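Local coordinates for protein probable intron-encoded endonuclease 1 (Wickerhamomyces canadensis, PDB 6X1J) that cleaves DNA at a specific recognition sequence as a LAGLIDADG homing endonuclease, taking part in the homing of a mitochondrial 21S rRNA gene intron, at residues A[16-20]-A[21-25]; A[51-54]-A[55-58]; A[206-209]-A[210-214]; A[217-221]-A[222-226]. All blocks are in the same frame, centred on the assembly; numbering follows the deposited sequence.

Interaction 1 (A[16-20]-A[21-25]); sequences GPNSK and LIKDY. With nucleotides of chain C; nucleotides of chain B.
Lys20 and Asp24 open the first turn of helix 20-26 and are joined twice. Asp24 N donates to Lys20 O at 2.7 Å, a fairly straight bond (161° at the hydrogen). The second link is a weak, long salt bridge of 3.4 Å between Lys20 NZ and Asp24 OD2. With CG anti to the backbone N (chi1 -168°) and bends further out, the Lys20 chain folds back to bring its ammonium near OD2 of the carboxylate. Ser19, at the N-cap position, makes no capping bond with its side chain; OG turns back and reaches Gly16 O at 2.6 Å. Ser19 N meets the same oxygen from the same face, closing the type I turn from Gly16 to Ser19.

Gly16 N donates to DT23 OP1 of chain B, and a CB at this glycine would run into the nearby O5'. Lys23, extended beyond CG, carries NZ to 3.2 Å from DT6 OP1 of chain C. NZ also lies beside Asn18 OD1, in a contact modelled too tightly to be trusted in detail. Asn18 ND2 bonds weakly to DT5 O4' of chain C at 3.1 Å and comes nearer still, 2.8 Å, to DT5 O2 of chain C, while Pro17 CG packs 3.2 Å from DT6 O2 of chain C; these oxygens line the minor groove. Ile22 CD1 packs against the turn's carbonyls, 3.2 Å from Pro17 O and also touching Gly16 O.

Lys20 N adds a bond to another phosphate. Backbone amides and Lys23 thus hold phosphates, while Asn18 and Pro17 sit against sugar and base edges in the minor groove.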
# COMPACT_ATOMS: atom_id res chain seq x y z
N GLY A 16 16.24 18.47 15.38
CA GLY A 16 14.94 19.17 15.36
C GLY A 16 14.44 19.33 13.93
O GLY A 16 15.24 19.39 12.98
N PRO A 17 13.11 19.39 13.73
CA PRO A 17 12.54 19.25 12.39
C PRO A 17 13.14 20.28 11.43
O PRO A 17 13.46 19.90 10.30
CB PRO A 17 11.03 19.47 12.59
CG PRO A 17 10.78 19.18 14.06
CD PRO A 17 12.08 19.55 14.77
N ASN A 18 13.32 21.53 11.90
CA ASN A 18 13.61 22.69 11.01
C ASN A 18 15.10 22.81 10.74
O ASN A 18 15.49 23.79 10.13
CB ASN A 18 13.05 24.01 11.54
CG ASN A 18 12.58 24.94 10.43
OD1 ASN A 18 12.83 24.71 9.26
ND2 ASN A 18 11.86 25.98 10.80
N SER A 19 15.90 21.82 11.14
CA SER A 19 17.36 21.81 10.89
C SER A 19 17.64 21.91 9.38
O SER A 19 16.97 21.22 8.59
CB SER A 19 18.03 20.62 11.51
OG SER A 19 17.65 20.48 12.87
N LYS A 20 18.61 22.75 9.04
CA LYS A 20 19.13 23.04 7.68
C LYS A 20 19.66 21.76 7.02
O LYS A 20 19.36 21.55 5.81
CB LYS A 20 20.28 24.03 7.82
CG LYS A 20 20.78 24.67 6.53
CD LYS A 20 20.17 26.04 6.25
CE LYS A 20 20.97 26.86 5.26
NZ LYS A 20 21.51 26.04 4.15
N LEU A 21 20.45 20.97 7.77
CA LEU A 21 20.98 19.65 7.32
C LEU A 21 19.85 18.81 6.67
O LEU A 21 20.05 18.30 5.55
CB LEU A 21 21.60 18.93 8.54
CG LEU A 21 23.12 18.91 8.60
CD1 LEU A 21 23.62 18.56 9.99
CD2 LEU A 21 23.69 17.93 7.57
N ILE A 22 18.68 18.74 7.31
CA ILE A 22 17.50 17.97 6.80
C ILE A 22 17.10 18.56 5.44
O ILE A 22 17.00 17.78 4.47
CB ILE A 22 16.32 17.98 7.80
CG1 ILE A 22 16.67 17.36 9.16
CG2 ILE A 22 15.13 17.28 7.17
CD1 ILE A 22 15.58 17.54 10.21
N LYS A 23 16.89 19.89 5.37
CA LYS A 23 16.44 20.56 4.12
C LYS A 23 17.52 20.36 3.04
O LYS A 23 17.14 20.11 1.87
CB LYS A 23 16.15 22.04 4.33
CG LYS A 23 15.29 22.32 5.54
CD LYS A 23 14.65 23.67 5.52
CE LYS A 23 14.05 23.95 6.88
NZ LYS A 23 12.90 24.87 6.80
N ASP A 24 18.80 20.44 3.42
CA ASP A 24 19.92 20.22 2.47
C ASP A 24 19.94 18.75 2.02
O ASP A 24 20.18 18.51 0.84
CB ASP A 24 21.25 20.71 3.07
CG ASP A 24 21.39 22.23 3.11
OD1 ASP A 24 20.66 22.92 2.35
OD2 ASP A 24 22.23 22.72 3.90
N TYR A 25 19.71 17.79 2.94
CA TYR A 25 19.62 16.34 2.63
C TYR A 25 18.53 16.07 1.55
O TYR A 25 18.84 15.33 0.57
CB TYR A 25 19.38 15.52 3.91
CG TYR A 25 19.11 14.05 3.67
CD1 TYR A 25 20.15 13.16 3.41
CD2 TYR A 25 17.81 13.55 3.68
CE1 TYR A 25 19.91 11.81 3.19
CE2 TYR A 25 17.56 12.20 3.47
CZ TYR A 25 18.60 11.33 3.22
OH TYR A 25 18.35 10.01 3.00
P DT C 6 9.39 23.19 6.30
OP1 DT C 6 10.71 22.88 5.68
OP2 DT C 6 8.14 23.29 5.50
O5' DT C 6 9.21 22.10 7.43
C5' DT C 6 10.34 21.60 8.19
C4' DT C 6 9.84 20.64 9.24
O4' DT C 6 9.10 21.32 10.28
C3' DT C 6 8.92 19.52 8.73
O3' DT C 6 9.38 18.26 9.20
C2' DT C 6 7.56 19.86 9.32
C1' DT C 6 7.99 20.50 10.62
N1 DT C 6 7.02 21.31 11.38
C2 DT C 6 7.20 21.33 12.74
O2 DT C 6 8.11 20.74 13.30
N3 DT C 6 6.27 22.07 13.43
C4 DT C 6 5.19 22.75 12.91
O4 DT C 6 4.43 23.36 13.67
C5 DT C 6 5.06 22.68 11.47
C7 DT C 6 3.92 23.39 10.81
C6 DT C 6 5.97 21.98 10.79
P DT C 5 6.13 29.15 6.68
OP1 DT C 5 6.23 29.63 5.29
OP2 DT C 5 4.84 28.66 7.22
O5' DT C 5 7.29 28.06 6.75
C5' DT C 5 7.52 27.51 8.02
C4' DT C 5 8.74 26.64 8.04
O4' DT C 5 9.14 26.63 9.43
C3' DT C 5 8.40 25.19 7.69
O3' DT C 5 9.56 24.53 7.17
C2' DT C 5 7.94 24.63 9.02
C1' DT C 5 8.83 25.37 10.01
N1 DT C 5 8.18 25.59 11.32
C2 DT C 5 8.86 25.12 12.41
O2 DT C 5 9.99 24.66 12.33
N3 DT C 5 8.20 25.25 13.60
C4 DT C 5 6.94 25.76 13.81
O4 DT C 5 6.49 25.80 14.96
C5 DT C 5 6.26 26.22 12.62
C7 DT C 5 4.88 26.79 12.74
C6 DT C 5 6.89 26.09 11.44
P DT B 23 17.27 21.13 18.03
OP1 DT B 23 18.09 20.15 17.30
OP2 DT B 23 17.75 21.63 19.33
O5' DT B 23 16.99 22.36 17.07
C5' DT B 23 18.07 22.91 16.29
C4' DT B 23 17.51 23.51 15.03
O4' DT B 23 16.13 23.87 15.24
C3' DT B 23 18.20 24.78 14.54
O3' DT B 23 18.38 24.60 13.13
C2' DT B 23 17.24 25.88 14.96
C1' DT B 23 15.91 25.19 14.80
N1 DT B 23 14.76 25.72 15.56
C2 DT B 23 13.73 26.33 14.86
O2 DT B 23 13.75 26.51 13.66
N3 DT B 23 12.68 26.74 15.64
C4 DT B 23 12.55 26.59 17.01
O4 DT B 23 11.55 27.02 17.58
C5 DT B 23 13.66 25.93 17.67
C7 DT B 23 13.63 25.75 19.16
C6 DT B 23 14.68 25.51 16.91

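Interaction 2 (A[51-54]-A[55-58]); sequences KKLK and RNKH. With nucleotides of chain B; nucleotides of chain C.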
# COMPACT_ATOMS: atom_id res chain seq x y z
N LYS A 51 -0.46 11.77 3.11
CA LYS A 51 -0.96 12.83 4.03
C LYS A 51 -0.42 14.19 3.60
O LYS A 51 0.82 14.36 3.50
CB LYS A 51 -0.52 12.49 5.46
CG LYS A 51 -0.95 13.46 6.55
CD LYS A 51 -0.18 13.19 7.82
CE LYS A 51 -0.45 14.16 8.95
NZ LYS A 51 -1.77 13.91 9.56
N LYS A 52 -1.33 15.12 3.31
CA LYS A 52 -1.03 16.58 3.25
C LYS A 52 -2.23 17.38 3.76
O LYS A 52 -3.24 17.47 3.03
CB LYS A 52 -0.64 17.02 1.83
CG LYS A 52 -0.30 18.50 1.74
CD LYS A 52 0.01 18.98 0.33
CE LYS A 52 -0.34 20.44 0.07
NZ LYS A 52 -0.29 21.27 1.31
N LEU A 53 -2.15 17.86 5.00
CA LEU A 53 -3.07 18.84 5.61
C LEU A 53 -2.60 20.26 5.25
O LEU A 53 -1.59 20.41 4.51
CB LEU A 53 -3.09 18.63 7.13
CG LEU A 53 -4.04 17.55 7.66
CD1 LEU A 53 -4.37 16.49 6.62
CD2 LEU A 53 -3.46 16.90 8.91
N LYS A 54 -3.29 21.27 5.77
CA LYS A 54 -2.90 22.69 5.62
C LYS A 54 -1.48 22.88 6.17
O LYS A 54 -0.66 23.51 5.49
CB LYS A 54 -3.96 23.56 6.29
CG LYS A 54 -5.37 23.27 5.79
CD LYS A 54 -6.34 24.39 6.01
CE LYS A 54 -7.77 23.99 5.72
NZ LYS A 54 -8.73 24.79 6.51
N ARG A 55 -1.19 22.27 7.32
CA ARG A 55 0.13 22.36 8.01
C ARG A 55 1.26 21.82 7.13
O ARG A 55 2.38 22.27 7.32
CB ARG A 55 0.09 21.61 9.34
CG ARG A 55 -0.98 22.12 10.29
CD ARG A 55 -0.48 22.15 11.73
NE ARG A 55 -1.55 22.43 12.68
CZ ARG A 55 -2.07 23.63 12.92
NH1 ARG A 55 -1.64 24.71 12.27
NH2 ARG A 55 -3.04 23.75 13.81
N ASN A 56 1.00 20.89 6.20
CA ASN A 56 2.06 20.19 5.42
C ASN A 56 2.33 20.92 4.10
O ASN A 56 1.38 21.22 3.37
CB ASN A 56 1.68 18.74 5.13
CG ASN A 56 1.32 18.02 6.42
OD1 ASN A 56 2.19 17.73 7.23
ND2 ASN A 56 0.03 17.80 6.63
N LYS A 57 3.60 21.13 3.80
CA LYS A 57 4.05 21.90 2.61
C LYS A 57 4.13 20.96 1.40
O LYS A 57 3.85 21.41 0.28
CB LYS A 57 5.40 22.55 2.94
CG LYS A 57 6.21 23.12 1.78
CD LYS A 57 7.64 23.47 2.24
CE LYS A 57 8.38 24.45 1.35
NZ LYS A 57 8.85 23.82 0.10
N HIS A 58 4.54 19.71 1.62
CA HIS A 58 4.46 18.59 0.65
C HIS A 58 3.84 17.37 1.34
O HIS A 58 3.69 17.42 2.60
CB HIS A 58 5.83 18.30 0.04
CG HIS A 58 6.42 19.49 -0.62
ND1 HIS A 58 5.93 19.98 -1.82
CD2 HIS A 58 7.43 20.31 -0.25
CE1 HIS A 58 6.63 21.05 -2.17
NE2 HIS A 58 7.56 21.27 -1.23
P DG B 17 -7.74 13.09 7.06
OP1 DG B 17 -8.95 13.54 6.33
OP2 DG B 17 -6.41 13.27 6.46
O5' DG B 17 -7.67 13.81 8.48
C5' DG B 17 -8.66 13.65 9.51
C4' DG B 17 -8.12 14.17 10.82
O4' DG B 17 -7.14 13.26 11.43
C3' DG B 17 -7.43 15.53 10.72
O3' DG B 17 -7.82 16.41 11.78
C2' DG B 17 -5.95 15.20 10.88
C1' DG B 17 -6.03 14.05 11.86
N9 DG B 17 -4.83 13.22 11.90
C8 DG B 17 -4.12 12.76 10.82
N7 DG B 17 -3.06 12.08 11.15
C5 DG B 17 -3.05 12.12 12.54
C6 DG B 17 -2.13 11.56 13.46
O6 DG B 17 -1.11 10.90 13.22
N1 DG B 17 -2.49 11.84 14.77
C2 DG B 17 -3.60 12.55 15.15
N2 DG B 17 -3.77 12.70 16.48
N3 DG B 17 -4.47 13.07 14.30
C4 DG B 17 -4.13 12.83 13.02
P DG B 18 -7.52 18.03 11.73
OP1 DG B 18 -8.80 18.70 12.06
OP2 DG B 18 -6.79 18.39 10.46
O5' DG B 18 -6.56 18.20 12.99
C5' DG B 18 -6.96 17.62 14.25
C4' DG B 18 -5.78 17.50 15.18
O4' DG B 18 -4.91 16.40 14.80
C3' DG B 18 -4.90 18.75 15.26
O3' DG B 18 -4.43 18.89 16.60
C2' DG B 18 -3.68 18.37 14.45
C1' DG B 18 -3.58 16.90 14.84
N9 DG B 18 -2.70 16.09 14.00
C8 DG B 18 -2.56 16.11 12.64
N7 DG B 18 -1.55 15.40 12.22
C5 DG B 18 -0.97 14.92 13.38
C6 DG B 18 0.19 14.11 13.58
O6 DG B 18 0.93 13.61 12.73
N1 DG B 18 0.45 13.93 14.92
C2 DG B 18 -0.30 14.41 15.95
N2 DG B 18 0.10 14.09 17.18
N3 DG B 18 -1.38 15.15 15.79
C4 DG B 18 -1.65 15.36 14.49
P DT C 6 9.39 23.19 6.30
OP1 DT C 6 10.71 22.88 5.68
OP2 DT C 6 8.14 23.29 5.50
O5' DT C 6 9.21 22.10 7.43
C5' DT C 6 10.34 21.60 8.19
C4' DT C 6 9.84 20.64 9.24
O4' DT C 6 9.10 21.32 10.28
C3' DT C 6 8.92 19.52 8.73
O3' DT C 6 9.38 18.26 9.20
C2' DT C 6 7.56 19.86 9.32
C1' DT C 6 7.99 20.50 10.62
N1 DT C 6 7.02 21.31 11.38
C2 DT C 6 7.20 21.33 12.74
O2 DT C 6 8.11 20.74 13.30
N3 DT C 6 6.27 22.07 13.43
C4 DT C 6 5.19 22.75 12.91
O4 DT C 6 4.43 23.36 13.67
C5 DT C 6 5.06 22.68 11.47
C7 DT C 6 3.92 23.39 10.81
C6 DT C 6 5.97 21.98 10.79
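The loop between strands 49-51 and 60-65 reverses through a type I beta turn from Leu53 to Asn56, at one border of the four-stranded antiparallel sheet that lies against the DNA in this LAGLIDADG enzyme. Asn56 N closes the turn on Leu53 O at 3.1 Å, standing well above the carbonyl plane. A second clasp comes from Lys52: its CG is anti to the backbone N (chi1 -179°), and the chain runs past the Asn56 side chain in the opposite direction, then bends at its end and sets NZ 2.7 Å from Asn56 O. A lysine suits this place because its methylenes pack on Asn56 CB before the ammonium meets the carbonyl; an alanine here would probably leave Asn56 O without that donor and the turn less firmly closed.

Lys51 reaches the other way, into the major groove. Its NZ donates to DG18 N7 of chain B at 3.1 Å and lies 2.7 Å from DG17 N7 of chain B, a site where a cation is well matched to two stacked guanines. Leu53 CD2 packs 3.6 Å from DG17 C2' of chain B. At the far end, His58 ND1 is bonded to Asp113, which probably leaves NE2 as the acceptor, and Lys57 NZ donates to His58 NE2 at 3.2 Å from 25° outside the imidazole plane.

Interaction 3 (A[206-209]-A[210-214]); sequences KDYE and LFYNL
Tyr208 lies alongside Tyr212, one helical turn further on, with both rings pointing the same way. In each, CG is anti to the backbone N (chi1 -179° and -178°), which sends the two rings off the same side of helix 208-215. Their planes are inclined by 33° and their centroids are 5.8 Å apart. The hydroxyl end of Tyr208 meets the near side of the Tyr212 ring: Tyr208 OH comes to 3.5 Å from Tyr212 CD1, and Tyr208 CZ to 4.0 Å from the same atom. Tyr212 CB lies over the rim of one face of the Tyr208 ring.

The backbone sets this spacing. Tyr212 N donates to Tyr208 O at 3.0 Å, flanked by Phe211 N to Asp207 O at 2.9 Å and Asn213 N to Glu209 O at 3.0 Å, the regular i to i+4 ladder of an alpha helix. Asp207, just ahead of the first helical turn, uses its carboxylate to hold Asn189 N.

The helix is amphipathic. Phe211 turns inward, meeting Phe145 of helix 138-148 edge-to-face and touching Leu163, which also receives Tyr208; Leu210 packs on Leu188. Glu209 and Asn213 occupy the exposed side, where a carboxylate and an amide can be hydrated.

Tyrosine suits position 208 because it joins an apolar ring to a polar tip: the ring is packed against Tyr212 while its hydroxyl donates to Leu227 O. That bond satisfies the polar tip of a buried ring and probably limits its rotation, so the chemistry ties the final helix to the chain's C-terminal tail.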
# COMPACT_ATOMS: atom_id res chain seq x y z
N LYS A 206 -10.54 -19.69 -11.07
CA LYS A 206 -9.95 -20.00 -12.39
C LYS A 206 -8.97 -18.88 -12.78
O LYS A 206 -8.20 -19.12 -13.74
CB LYS A 206 -11.05 -20.20 -13.43
CG LYS A 206 -11.74 -18.94 -13.94
CD LYS A 206 -12.97 -19.30 -14.75
CE LYS A 206 -13.43 -18.21 -15.69
NZ LYS A 206 -13.94 -17.04 -14.93
N ASP A 207 -8.96 -17.74 -12.07
CA ASP A 207 -7.89 -16.70 -12.25
C ASP A 207 -6.67 -16.98 -11.37
O ASP A 207 -5.65 -16.26 -11.51
CB ASP A 207 -8.39 -15.28 -11.96
CG ASP A 207 -9.16 -14.69 -13.12
OD1 ASP A 207 -9.04 -15.26 -14.23
OD2 ASP A 207 -9.87 -13.69 -12.89
N TYR A 208 -6.69 -18.01 -10.52
CA TYR A 208 -5.62 -18.19 -9.49
C TYR A 208 -4.23 -18.33 -10.10
O TYR A 208 -3.36 -17.62 -9.64
CB TYR A 208 -5.82 -19.40 -8.58
CG TYR A 208 -4.71 -19.51 -7.55
CD1 TYR A 208 -4.71 -18.70 -6.43
CD2 TYR A 208 -3.65 -20.37 -7.73
CE1 TYR A 208 -3.71 -18.77 -5.49
CE2 TYR A 208 -2.62 -20.45 -6.80
CZ TYR A 208 -2.66 -19.65 -5.66
OH TYR A 208 -1.65 -19.70 -4.73
N GLU A 209 -4.02 -19.21 -11.10
CA GLU A 209 -2.68 -19.45 -11.68
C GLU A 209 -2.17 -18.14 -12.30
O GLU A 209 -1.01 -17.79 -12.03
CB GLU A 209 -2.66 -20.63 -12.66
CG GLU A 209 -2.53 -22.01 -11.99
CD GLU A 209 -1.49 -22.20 -10.88
OE1 GLU A 209 -0.27 -22.05 -11.15
OE2 GLU A 209 -1.89 -22.51 -9.73
N LEU A 210 -3.04 -17.37 -12.96
CA LEU A 210 -2.68 -16.10 -13.64
C LEU A 210 -2.23 -15.10 -12.58
O LEU A 210 -1.12 -14.56 -12.71
CB LEU A 210 -3.89 -15.56 -14.43
CG LEU A 210 -3.76 -14.13 -14.98
CD1 LEU A 210 -2.53 -14.01 -15.87
CD2 LEU A 210 -5.00 -13.74 -15.77
N PHE A 211 -3.06 -14.89 -11.55
CA PHE A 211 -2.83 -13.86 -10.51
C PHE A 211 -1.51 -14.18 -9.81
O PHE A 211 -0.57 -13.38 -9.80
CB PHE A 211 -3.98 -13.81 -9.53
CG PHE A 211 -3.92 -12.63 -8.60
CD1 PHE A 211 -4.33 -11.38 -9.02
CD2 PHE A 211 -3.46 -12.78 -7.31
CE1 PHE A 211 -4.33 -10.30 -8.14
CE2 PHE A 211 -3.42 -11.69 -6.44
CZ PHE A 211 -3.89 -10.46 -6.85
N TYR A 212 -1.38 -15.43 -9.39
CA TYR A 212 -0.14 -15.91 -8.74
C TYR A 212 1.05 -15.52 -9.61
O TYR A 212 1.98 -14.95 -9.07
CB TYR A 212 -0.21 -17.42 -8.51
CG TYR A 212 0.97 -18.06 -7.80
CD1 TYR A 212 1.01 -18.16 -6.42
CD2 TYR A 212 2.01 -18.61 -8.53
CE1 TYR A 212 2.06 -18.79 -5.77
CE2 TYR A 212 3.09 -19.22 -7.90
CZ TYR A 212 3.12 -19.29 -6.52
OH TYR A 212 4.17 -19.91 -5.90
N ASN A 213 1.04 -15.87 -10.89
CA ASN A 213 2.23 -15.73 -11.77
C ASN A 213 2.53 -14.26 -12.02
O ASN A 213 3.70 -13.98 -12.40
CB ASN A 213 2.09 -16.50 -13.09
CG ASN A 213 2.31 -17.98 -12.92
OD1 ASN A 213 3.23 -18.38 -12.23
ND2 ASN A 213 1.45 -18.81 -13.49
N LEU A 214 1.54 -13.37 -11.85
CA LEU A 214 1.72 -11.89 -11.96
C LEU A 214 2.36 -11.36 -10.68
O LEU A 214 3.24 -10.50 -10.80
CB LEU A 214 0.39 -11.16 -12.15
CG LEU A 214 -0.40 -11.44 -13.42
CD1 LEU A 214 -1.73 -10.73 -13.35
CD2 LEU A 214 0.36 -11.03 -14.68

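Interaction 4 (A[217-221]-A[222-226]); sequences PYIIP and EMKYK. With nucleotides of chain C.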
# COMPACT_ATOMS: atom_id res chain seq x y z
N PRO A 217 6.18 -13.15 -7.82
CA PRO A 217 7.57 -12.70 -7.84
C PRO A 217 7.88 -11.54 -6.89
O PRO A 217 9.00 -11.44 -6.51
CB PRO A 217 7.78 -12.24 -9.28
CG PRO A 217 6.80 -13.09 -10.07
CD PRO A 217 5.58 -13.16 -9.16
N TYR A 218 6.88 -10.75 -6.48
CA TYR A 218 7.07 -9.55 -5.63
C TYR A 218 6.74 -9.83 -4.15
O TYR A 218 7.04 -8.99 -3.22
CB TYR A 218 6.22 -8.40 -6.19
CG TYR A 218 6.61 -7.95 -7.59
CD1 TYR A 218 7.77 -7.23 -7.80
CD2 TYR A 218 5.87 -8.30 -8.72
CE1 TYR A 218 8.16 -6.81 -9.07
CE2 TYR A 218 6.25 -7.91 -10.01
CZ TYR A 218 7.40 -7.14 -10.18
OH TYR A 218 7.84 -6.70 -11.40
N ILE A 219 6.07 -10.95 -3.87
CA ILE A 219 5.55 -11.21 -2.49
C ILE A 219 6.72 -11.64 -1.60
O ILE A 219 7.37 -12.61 -1.94
CB ILE A 219 4.47 -12.30 -2.50
CG1 ILE A 219 3.29 -11.94 -3.41
CG2 ILE A 219 4.03 -12.58 -1.08
CD1 ILE A 219 2.42 -10.83 -2.88
N ILE A 220 6.94 -10.97 -0.48
CA ILE A 220 8.11 -11.26 0.41
C ILE A 220 7.72 -12.51 1.17
O ILE A 220 6.54 -12.86 1.21
CB ILE A 220 8.45 -10.08 1.35
CG1 ILE A 220 7.35 -9.87 2.40
CG2 ILE A 220 8.72 -8.82 0.55
CD1 ILE A 220 7.74 -8.97 3.56
N PRO A 221 8.71 -13.24 1.74
CA PRO A 221 8.46 -14.55 2.34
C PRO A 221 7.44 -14.53 3.47
O PRO A 221 6.69 -15.46 3.57
CB PRO A 221 9.85 -14.97 2.84
CG PRO A 221 10.83 -14.21 1.94
CD PRO A 221 10.15 -12.87 1.75
N GLU A 222 7.36 -13.46 4.24
CA GLU A 222 6.45 -13.37 5.41
C GLU A 222 5.03 -13.01 4.94
O GLU A 222 4.10 -12.94 5.82
CB GLU A 222 6.94 -12.32 6.42
CG GLU A 222 8.33 -12.61 7.00
CD GLU A 222 9.55 -12.38 6.10
OE1 GLU A 222 9.44 -11.62 5.07
OE2 GLU A 222 10.62 -12.98 6.40
N MET A 223 4.83 -12.75 3.64
CA MET A 223 3.45 -12.44 3.14
C MET A 223 2.93 -13.52 2.16
O MET A 223 1.75 -13.41 1.67
CB MET A 223 3.44 -11.03 2.52
CG MET A 223 3.58 -9.93 3.56
SD MET A 223 2.34 -10.02 4.85
CE MET A 223 2.35 -8.42 5.65
N LYS A 224 3.68 -14.57 1.90
CA LYS A 224 3.22 -15.59 0.92
C LYS A 224 1.93 -16.26 1.42
O LYS A 224 1.16 -16.72 0.57
CB LYS A 224 4.25 -16.69 0.70
CG LYS A 224 5.55 -16.22 0.10
CD LYS A 224 5.50 -16.11 -1.39
CE LYS A 224 6.89 -16.11 -2.00
NZ LYS A 224 6.98 -15.10 -3.08
N TYR A 225 1.69 -16.26 2.73
CA TYR A 225 0.56 -16.99 3.34
C TYR A 225 -0.78 -16.45 2.82
O TYR A 225 -1.78 -17.21 2.87
CB TYR A 225 0.61 -16.91 4.87
CG TYR A 225 0.17 -15.61 5.45
CD1 TYR A 225 1.08 -14.59 5.63
CD2 TYR A 225 -1.16 -15.40 5.80
CE1 TYR A 225 0.68 -13.38 6.19
CE2 TYR A 225 -1.57 -14.19 6.35
CZ TYR A 225 -0.64 -13.17 6.53
OH TYR A 225 -1.01 -11.96 7.06
N LYS A 226 -0.83 -15.20 2.34
CA LYS A 226 -2.12 -14.57 1.92
C LYS A 226 -2.56 -15.23 0.62
O LYS A 226 -3.74 -15.16 0.32
CB LYS A 226 -1.99 -13.06 1.74
CG LYS A 226 -1.78 -12.27 3.02
CD LYS A 226 -1.98 -10.78 2.84
CE LYS A 226 -3.35 -10.36 3.29
NZ LYS A 226 -3.50 -8.90 3.33
P DC C 18 -6.08 -11.65 6.06
OP1 DC C 18 -4.68 -11.75 6.54
OP2 DC C 18 -6.42 -12.26 4.75
O5' DC C 18 -7.07 -12.36 7.09
C5' DC C 18 -7.10 -11.94 8.43
C4' DC C 18 -8.29 -12.55 9.12
O4' DC C 18 -9.52 -11.94 8.66
C3' DC C 18 -8.49 -14.06 9.02
O3' DC C 18 -8.28 -14.67 10.28
C2' DC C 18 -9.90 -14.21 8.43
C1' DC C 18 -10.56 -12.89 8.77
N1 DC C 18 -11.65 -12.45 7.88
C2 DC C 18 -12.89 -12.12 8.43
O2 DC C 18 -13.05 -12.21 9.66
N3 DC C 18 -13.89 -11.75 7.61
C4 DC C 18 -13.68 -11.64 6.30
N4 DC C 18 -14.69 -11.22 5.53
C5 DC C 18 -12.41 -11.94 5.72
C6 DC C 18 -11.43 -12.32 6.54
O HOH W 1 4.21 -16.47 4.36
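Lys224 NZ donates to Ile219 O at 2.8 Å, reaching it from 24° outside the carbonyl plane. Its chain kinks twice and doubles back along the backbone so that CD rests 3.8 Å from Ile219 CG2. The neighbouring carbonyl is used too: Met223 N donates to Ile220 O at 3.0 Å, from well above the carbonyl plane. Apolar contacts accompany these bonds. Ile219 CG2 meets Met223 CB at 4.0 Å, while Ile220 and Met223 lie side by side with Ile220 CG1 and Met223 CG 3.9 Å apart. The Glu222 side chain crosses that of Ile220 at about a right angle, OE1 standing 3.5 Å from Ile220 CD1.

This irregular segment after helix 208-215 is laid between two helices of the LAGLIDADG fold. Ile219 packs on Met146 of helix 138-148, the helix whose end supplies Asp147 and Asp148 to the potassium sites; Ile220 and Met223 pack on Tyr70 of helix 68-77. The branched Ile219 and Ile220 and the unbranched Met223 suit this place because together they offer apolar surface to both helices.

A second shell positions the polar ends. Asn216 OD1 also accepts from Lys224 NZ, and a leucine in place of the lysine would probably leave both this oxygen and Ile219 O without their donor. Water 1 donates to Pro221 O at 2.8 Å and accepts weakly from Tyr225 N. Further along, Lys226 NZ donates to Met146 O, and its CE passes 3.8 Å from DC18 OP1 of chain C.

How the interactions relate
Interactions 1 and 2 lie on the same side of the chain's centre, their centres about 17 Å apart, and both meet DT6 of chain C; interactions 3 and 4 sit together, interaction 3 on the opposite side of the centre from both, and touch where Tyr212 O packs on Pro217 CD. All four are partly buried, but by different things. DNA covers much of interaction 1, and interaction 2 sends a lysine to guanine bases, so lysines and backbone polar groups are prominent in both. Interactions 3 and 4 pack mainly against protein, including helix 138-148, though the end of interaction 4 comes near DC18 of chain C. A lysine closes the chain upon itself in both loops, 51-58 and 217-226.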